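Local coordinates for protein IAA acetyltransferase (Bacillus cereus ATCC 14579, PDB 1Y9K) that probably transfers an acetyl group from acetyl-CoA to an amino group of its substrate, as other GNAT-family N-acetyltransferases do, at residues A[67-71]-A[72-76]. Numbering follows the deposited sequence.
Sequences IAVAE and HLQGK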
loop_
_atom_site.group_PDB
_atom_site.type_symbol
_atom_site.label_atom_id
_atom_site.label_comp_id
_atom_site.label_asym_id
_atom_site.label_seq_id
_atom_site.Cartn_x
_atom_site.Cartn_y
_atom_site.Cartn_z
ATOM N N ILE A 67 0.066 -1.329 1.629
ATOM C CA ILE A 67 -0.393 -2.496 0.888
ATOM C C ILE A 67 0.572 -3.644 1.215
ATOM O O ILE A 67 1.786 -3.460 1.194
ATOM C CB ILE A 67 -0.544 -2.213 -0.638
ATOM C CG1 ILE A 67 -1.015 -3.462 -1.386
ATOM C CG2 ILE A 67 0.742 -1.630 -1.237
ATOM C CD1 ILE A 67 -1.720 -3.151 -2.695
ATOM N N ALA A 68 0.027 -4.807 1.565
ATOM C CA ALA A 68 0.847 -5.923 2.034
ATOM C C ALA A 68 0.224 -7.243 1.659
ATOM O O ALA A 68 -0.999 -7.388 1.695
ATOM C CB ALA A 68 1.062 -5.855 3.563
ATOM N N VAL A 69 1.090 -8.188 1.299
ATOM C CA VAL A 69 0.726 -9.558 0.977
ATOM C C VAL A 69 1.584 -10.460 1.873
ATOM O O VAL A 69 2.746 -10.137 2.148
ATOM C CB VAL A 69 0.967 -9.861 -0.530
ATOM C CG1 VAL A 69 0.750 -11.346 -0.852
ATOM C CG2 VAL A 69 0.057 -8.989 -1.412
ATOM N N ALA A 70 1.003 -11.560 2.352
ATOM C CA ALA A 70 1.723 -12.529 3.168
ATOM C C ALA A 70 2.979 -12.967 2.432
ATOM O O ALA A 70 2.934 -13.206 1.222
ATOM C CB ALA A 70 0.828 -13.737 3.508
ATOM N N GLU A 71 4.092 -13.048 3.168
ATOM C CA GLU A 71 5.416 -13.333 2.597
ATOM C C GLU A 71 5.438 -14.587 1.724
ATOM O O GLU A 71 5.962 -14.553 0.615
ATOM C CB GLU A 71 6.483 -13.450 3.699
ATOM C CG GLU A 71 6.964 -12.108 4.281
ATOM C CD GLU A 71 7.612 -12.247 5.679
ATOM O OE1 GLU A 71 6.937 -12.748 6.634
ATOM O OE2 GLU A 71 8.794 -11.838 5.816
ATOM N N HIS A 72 4.857 -15.676 2.223
ATOM C CA HIS A 72 4.876 -16.962 1.526
ATOM C C HIS A 72 3.998 -16.998 0.264
ATOM O O HIS A 72 4.100 -17.929 -0.547
ATOM C CB HIS A 72 4.490 -18.095 2.485
ATOM C CG HIS A 72 3.048 -18.090 2.892
ATOM N ND1 HIS A 72 2.508 -17.128 3.717
ATOM C CD2 HIS A 72 2.040 -18.948 2.608
ATOM C CE1 HIS A 72 1.226 -17.383 3.913
ATOM N NE2 HIS A 72 0.916 -18.483 3.250
ATOM N N LEU A 73 3.146 -15.986 0.099
ATOM C CA LEU A 73 2.214 -15.940 -1.028
ATOM C C LEU A 73 2.557 -14.873 -2.067
ATOM O O LEU A 73 1.819 -14.709 -3.039
ATOM C CB LEU A 73 0.776 -15.744 -0.534
ATOM C CG LEU A 73 0.115 -16.835 0.310
ATOM C CD1 LEU A 73 -1.364 -16.540 0.428
ATOM C CD2 LEU A 73 0.324 -18.232 -0.280
ATOM N N GLN A 74 3.669 -14.160 -1.871
ATOM C CA GLN A 74 4.052 -13.048 -2.768
ATOM C C GLN A 74 4.462 -13.511 -4.175
ATOM O O GLN A 74 4.903 -14.650 -4.366
ATOM C CB GLN A 74 5.132 -12.156 -2.131
ATOM C CG GLN A 74 4.597 -11.227 -1.031
ATOM C CD GLN A 74 5.695 -10.538 -0.222
ATOM O OE1 GLN A 74 6.871 -10.585 -0.578
ATOM N NE2 GLN A 74 5.305 -9.894 0.877
ATOM N N GLY A 75 4.291 -12.623 -5.155
ATOM C CA GLY A 75 4.490 -12.967 -6.565
ATOM C C GLY A 75 3.550 -14.055 -7.065
ATOM O O GLY A 75 3.949 -14.908 -7.856
ATOM N N LYS A 76 2.302 -14.040 -6.594
ATOM C CA LYS A 76 1.284 -14.988 -7.064
ATOM C C LYS A 76 0.092 -14.271 -7.701
ATOM O O LYS A 76 -0.860 -14.913 -8.158
ATOM C CB LYS A 76 0.833 -15.924 -5.936
ATOM C CG LYS A 76 1.852 -17.020 -5.632
ATOM C CD LYS A 76 1.482 -17.823 -4.399
ATOM C CE LYS A 76 2.686 -18.606 -3.871
ATOM N NZ LYS A 76 2.946 -19.868 -4.627
#
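Gln-74 folds back over the turn and donates an N-H from its side-chain NE2 to the carbonyl O of Val-69, 2.9 Å away. The N-H points nearly straight at the oxygen (160°), which lies close to the amide plane of Gln-74, although the nitrogen itself sits above the plane of the Val-69 carbonyl. With CG beside its own backbone N (chi1 -75°) and the chain extended beyond it, glutamine has the length to reach back to the strand end. This is the tight part: its CG rests 3.9 Å from CG1 of Val-69, the two side chains running past each other in opposite directions, and small Ala-70 is buried against Ile-49 of strand 48-56. Val-69 and Leu-73 turn apolar surface to helix 78-92. Within the turn, Leu-73 N hydrogen-bonds to Ala-70 O at 3.0 Å, while the hydrogen bond from Gln-74 N to Glu-71 O is weak. The outer side is looser, and polar Glu-71 and His-72 suit its solvent; the imidazole touches Ala-70 CB through CE1 at 3.7 Å. Gln-74 opens the Q/R-x-x-G-x-G/A signature, whose backbone N-H groups probably bind acetyl-CoA pyrophosphate, as in other GNAT enzymes. The bonding implies that a neutral amide, with one good backbone bond, helps hold the turn leading into that loop.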